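Local coordinates for macrolide export ATP-binding/permease protein MacB (Actinobacillus actinomycetemcomitans, PDB 3FTJ) that probably exports macrolide antibiotics as the ABC-transporter component of a tripartite efflux system, and is represented here by its periplasmic region, at residues Asn55-Gly60 and Asn73-Gly78; Val107-Ser112 and Leu154-Pro159. All blocks are in the same frame, centred on the assembly; numbering follows the deposited sequence.

Contact 1 (Asn55-Gly60 and Asn73-Gly78); sequences NTSSSG and NLYGIG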
# COMPACT_ATOMS: atom_id res chain seq x y z
N ASN A 55 -1.63 4.18 1.28
CA ASN A 55 -2.37 3.01 0.80
C ASN A 55 -3.82 3.04 1.25
O ASN A 55 -4.11 3.01 2.45
CB ASN A 55 -1.70 1.70 1.28
CG ASN A 55 -2.37 0.44 0.72
OD1 ASN A 55 -3.60 0.35 0.63
ND2 ASN A 55 -1.55 -0.54 0.35
N THR A 56 -4.73 3.14 0.29
CA THR A 56 -6.14 2.94 0.55
C THR A 56 -6.63 1.92 -0.46
O THR A 56 -5.96 1.66 -1.46
CB THR A 56 -6.92 4.24 0.38
OG1 THR A 56 -8.29 4.02 0.74
CG2 THR A 56 -6.85 4.69 -1.07
N SER A 57 -7.77 1.30 -0.21
CA SER A 57 -8.32 0.38 -1.20
C SER A 57 -9.82 0.25 -1.07
O SER A 57 -10.43 0.73 -0.10
CB SER A 57 -7.67 -1.00 -1.11
OG SER A 57 -7.98 -1.64 0.11
N SER A 58 -10.40 -0.42 -2.06
CA SER A 58 -11.83 -0.67 -2.15
C SER A 58 -11.98 -1.98 -2.89
O SER A 58 -11.14 -2.35 -3.71
CB SER A 58 -12.51 0.46 -2.93
OG SER A 58 -13.92 0.39 -2.82
N SER A 59 -13.05 -2.70 -2.59
CA SER A 59 -13.32 -3.99 -3.22
C SER A 59 -14.66 -3.87 -3.93
O SER A 59 -15.66 -3.52 -3.32
CB SER A 59 -13.38 -5.07 -2.15
OG SER A 59 -13.72 -6.32 -2.71
N GLY A 60 -14.67 -4.13 -5.23
CA GLY A 60 -15.87 -3.86 -6.01
C GLY A 60 -15.98 -4.71 -7.26
O GLY A 60 -15.36 -5.77 -7.36
N ASN A 73 -10.00 -6.03 -5.89
CA ASN A 73 -9.44 -5.03 -4.99
C ASN A 73 -8.65 -3.98 -5.74
O ASN A 73 -7.61 -4.28 -6.34
CB ASN A 73 -8.53 -5.70 -3.97
CG ASN A 73 -9.26 -6.72 -3.15
OD1 ASN A 73 -10.25 -6.40 -2.50
ND2 ASN A 73 -8.80 -7.97 -3.20
N LEU A 74 -9.14 -2.75 -5.71
CA LEU A 74 -8.40 -1.62 -6.25
C LEU A 74 -7.66 -0.94 -5.12
O LEU A 74 -8.27 -0.46 -4.16
CB LEU A 74 -9.33 -0.61 -6.92
CG LEU A 74 -8.69 0.62 -7.57
CD1 LEU A 74 -7.76 0.24 -8.72
CD2 LEU A 74 -9.80 1.56 -8.06
N TYR A 75 -6.33 -0.91 -5.23
CA TYR A 75 -5.49 -0.20 -4.29
C TYR A 75 -5.11 1.15 -4.87
O TYR A 75 -4.77 1.25 -6.05
CB TYR A 75 -4.22 -0.99 -4.01
CG TYR A 75 -4.46 -2.26 -3.25
CD1 TYR A 75 -4.53 -2.26 -1.86
CD2 TYR A 75 -4.63 -3.47 -3.92
CE1 TYR A 75 -4.76 -3.43 -1.15
CE2 TYR A 75 -4.85 -4.64 -3.22
CZ TYR A 75 -4.92 -4.61 -1.84
OH TYR A 75 -5.14 -5.78 -1.15
N GLY A 76 -5.21 2.18 -4.04
CA GLY A 76 -4.72 3.50 -4.39
C GLY A 76 -3.44 3.66 -3.61
O GLY A 76 -3.49 3.85 -2.39
N ILE A 77 -2.31 3.57 -4.29
CA ILE A 77 -1.01 3.54 -3.60
C ILE A 77 -0.00 4.54 -4.18
O ILE A 77 -0.26 5.17 -5.21
CB ILE A 77 -0.40 2.11 -3.58
CG1 ILE A 77 -0.53 1.41 -4.95
CG2 ILE A 77 -1.08 1.25 -2.54
CD1 ILE A 77 0.17 2.11 -6.10
N GLY A 78 1.13 4.69 -3.50
CA GLY A 78 2.17 5.59 -3.97
C GLY A 78 3.10 4.99 -5.02
O GLY A 78 3.19 3.77 -5.18

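Contact 2 (Val107-Ser112 and Leu154-Pro159); sequences VVLDES and LNLYSP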
# COMPACT_ATOMS: atom_id res chain seq x y z
N VAL A 107 -3.96 1.63 -14.36
CA VAL A 107 -3.87 0.56 -13.39
C VAL A 107 -2.73 -0.39 -13.71
O VAL A 107 -2.42 -0.64 -14.88
CB VAL A 107 -5.23 -0.19 -13.25
CG1 VAL A 107 -5.65 -0.80 -14.56
CG2 VAL A 107 -5.13 -1.24 -12.17
N VAL A 108 -2.09 -0.89 -12.66
CA VAL A 108 -1.09 -1.94 -12.81
C VAL A 108 -1.68 -3.24 -12.27
O VAL A 108 -2.17 -3.29 -11.14
CB VAL A 108 0.22 -1.57 -12.07
CG1 VAL A 108 1.18 -2.75 -12.06
CG2 VAL A 108 0.88 -0.35 -12.72
N LEU A 109 -1.65 -4.30 -13.08
CA LEU A 109 -2.25 -5.57 -12.70
C LEU A 109 -1.30 -6.49 -11.94
O LEU A 109 -0.08 -6.48 -12.14
CB LEU A 109 -2.81 -6.30 -13.91
CG LEU A 109 -3.91 -5.60 -14.70
CD1 LEU A 109 -4.47 -6.57 -15.73
CD2 LEU A 109 -5.01 -5.12 -13.77
N ASP A 110 -1.90 -7.29 -11.07
CA ASP A 110 -1.24 -8.40 -10.42
C ASP A 110 -1.06 -9.52 -11.45
O ASP A 110 -1.81 -9.60 -12.42
CB ASP A 110 -2.17 -8.89 -9.30
CG ASP A 110 -1.56 -9.95 -8.45
OD1 ASP A 110 -1.33 -9.68 -7.25
OD2 ASP A 110 -1.32 -11.05 -8.99
N GLU A 111 -0.05 -10.36 -11.26
CA GLU A 111 0.18 -11.50 -12.14
C GLU A 111 -1.10 -12.33 -12.27
O GLU A 111 -1.56 -12.62 -13.38
CB GLU A 111 1.30 -12.37 -11.58
CG GLU A 111 1.96 -13.27 -12.59
CD GLU A 111 3.03 -12.57 -13.39
OE1 GLU A 111 2.75 -11.44 -13.87
OE2 GLU A 111 4.14 -13.13 -13.54
N SER A 112 -1.67 -12.70 -11.14
CA SER A 112 -2.86 -13.54 -11.14
C SER A 112 -4.10 -12.78 -11.60
O SER A 112 -5.06 -13.39 -12.09
CB SER A 112 -3.07 -14.18 -9.77
OG SER A 112 -3.06 -13.21 -8.74
N LEU A 154 -7.28 -11.01 -7.57
CA LEU A 154 -7.71 -9.78 -8.24
C LEU A 154 -7.25 -8.51 -7.56
O LEU A 154 -8.04 -7.78 -6.96
CB LEU A 154 -9.21 -9.76 -8.47
CG LEU A 154 -9.54 -10.16 -9.90
CD1 LEU A 154 -9.10 -11.59 -10.15
CD2 LEU A 154 -11.03 -10.00 -10.16
N ASN A 155 -5.96 -8.24 -7.69
CA ASN A 155 -5.38 -7.01 -7.18
C ASN A 155 -5.09 -6.07 -8.34
O ASN A 155 -4.44 -6.45 -9.31
CB ASN A 155 -4.11 -7.32 -6.39
CG ASN A 155 -4.38 -8.24 -5.21
OD1 ASN A 155 -5.21 -7.95 -4.36
ND2 ASN A 155 -3.67 -9.37 -5.16
N LEU A 156 -5.59 -4.84 -8.23
CA LEU A 156 -5.24 -3.78 -9.17
C LEU A 156 -4.61 -2.61 -8.40
O LEU A 156 -5.07 -2.26 -7.32
CB LEU A 156 -6.47 -3.28 -9.93
CG LEU A 156 -7.48 -4.25 -10.54
CD1 LEU A 156 -8.01 -3.64 -11.83
CD2 LEU A 156 -6.91 -5.61 -10.83
N TYR A 157 -3.57 -2.01 -8.98
CA TYR A 157 -2.86 -0.92 -8.33
C TYR A 157 -2.92 0.37 -9.13
O TYR A 157 -2.54 0.40 -10.30
CB TYR A 157 -1.41 -1.31 -8.08
CG TYR A 157 -1.26 -2.62 -7.34
CD1 TYR A 157 -1.44 -2.68 -5.97
CD2 TYR A 157 -0.96 -3.79 -8.01
CE1 TYR A 157 -1.32 -3.87 -5.28
CE2 TYR A 157 -0.83 -4.99 -7.33
CZ TYR A 157 -1.01 -5.02 -5.97
OH TYR A 157 -0.88 -6.20 -5.28
N SER A 158 -3.37 1.43 -8.48
CA SER A 158 -3.61 2.71 -9.13
C SER A 158 -3.06 3.80 -8.21
O SER A 158 -2.82 3.54 -7.04
CB SER A 158 -5.12 2.88 -9.34
OG SER A 158 -5.43 3.92 -10.24
N PRO A 159 -2.83 5.02 -8.74
CA PRO A 159 -2.27 6.04 -7.85
C PRO A 159 -3.24 6.38 -6.72
O PRO A 159 -4.45 6.47 -6.97
CB PRO A 159 -2.12 7.26 -8.77
CG PRO A 159 -2.02 6.69 -10.16
CD PRO A 159 -2.94 5.49 -10.13

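Contact 1 (Asn55-Gly60 and Asn73-Gly78)
Four backbone hydrogen bonds, made in two reciprocal pairs, join strand 55-60 to strand 73-77 as the antiparallel arms of a beta hairpin. Thr-56 N gives to Gly-76 O at 3.0 Å, nearly straight, and Gly-76 N returns a bond of 2.7 Å to Thr-56 O, meeting it from above the carbonyl plane. Ser-58 and Leu-74 make the second, more bent pair; there Leu-74 N reaches Ser-58 O almost along the C=O axis, at 2.9 Å. Between the two lies the non-hydrogen-bonded pair Ser-57 and Tyr-75, where Ser-57 CA approaches Leu-74 O to 3.1 Å in a CA-H...O contact.

On this pair's face, Ser-57 CB rests 3.5 Å from Tyr-75 CD1. Asn-55, its CG anti to the backbone N (chi1 -176°), brings OD1 to the ring edge in plane, 3.7 Å from Tyr-75 CD1, with amide and ring nearly perpendicular. ND2 of Asn-55 lies 3.4 Å from Ile-77 CG2. On the other face Gly-76, lacking a side chain, accommodates the methyl of Thr-56, whose CG2 sits 3.7 Å from Gly-76 O.

That face is packed by helix 160-168, through Val-163 and Ile-167, and by Phe-130, while strand 155-159 runs parallel along the far edge of strand 67-77.

Contact 2 (Val107-Ser112 and Leu154-Pro159)
Asp-110 has its CG anti to the backbone N (chi1 -174°) and Asn-155 its CG anti to the carbonyl carbon (chi1 -59°), so carboxylate and amide lie side by side. Asn-155 ND2 then gives a nearly straight 3.2 Å hydrogen bond to Asp-110 OD1, within its own amide plane but from above the carboxylate plane. The same residues' backbones are also joined, Asp-110 N donating to Asn-155 O. Asp-110 OD2, whose position is less certain, accepts from Ser-112 N, a capping bond of 2.7 Å, and from Ser-112 OG. Asp-110 is the N-cap of helix 111-118, a place suited to a short acceptor side chain; the helix start would favour its charged form, while the carboxylate of nearby Asp-143 would work against it.

This is a strand-to-helix junction in the MacB-like periplasmic core domain: strand 106-110 pairs antiparallel with 155-159 and parallel with 133-141. Val-108 and Tyr-157 form the hydrogen-bonded pair, Val-108 N to Tyr-157 O at 2.7 Å and Tyr-157 N to Val-108 O at 2.9 Å. On the opposite face Leu-109 and Leu-156 lie alongside each other, their CD2 methyls 3.5 Å apart. Branched Val-107, with CG2 anti to the backbone N, drives that methyl to 3.3 Å from Leu-156 CB, tighter than usual. The Tyr-157 ring, its CD2 3.4 Å from Val-108 O, also meets the ring of Tyr-81.

In the fold
Contacts 1 and 2 share one sheet: strands 67-77 and 155-159 run parallel as neighbours, so the sheet passes from 49-64 through both to 106-110. Tyr-75 N with Leu-156 O and Ile-77 N with Ser-158 O, each at 2.8 Å, probably hydrogen-bond across the join. Tyr-75 and Tyr-157 lay their rings together at about 20°. Contact 1 joins strands that follow one another in the chain and is only partly buried, which fits its exposed Ser-57 and Ser-59; Leu-74 and Thr-56 face the protein interior. Contact 2 joins strands far apart in sequence, is buried, and relies on valine and leucine, with a polar cluster of Asp-110, Asn-155 and Ser-112 where strand gives way to helix.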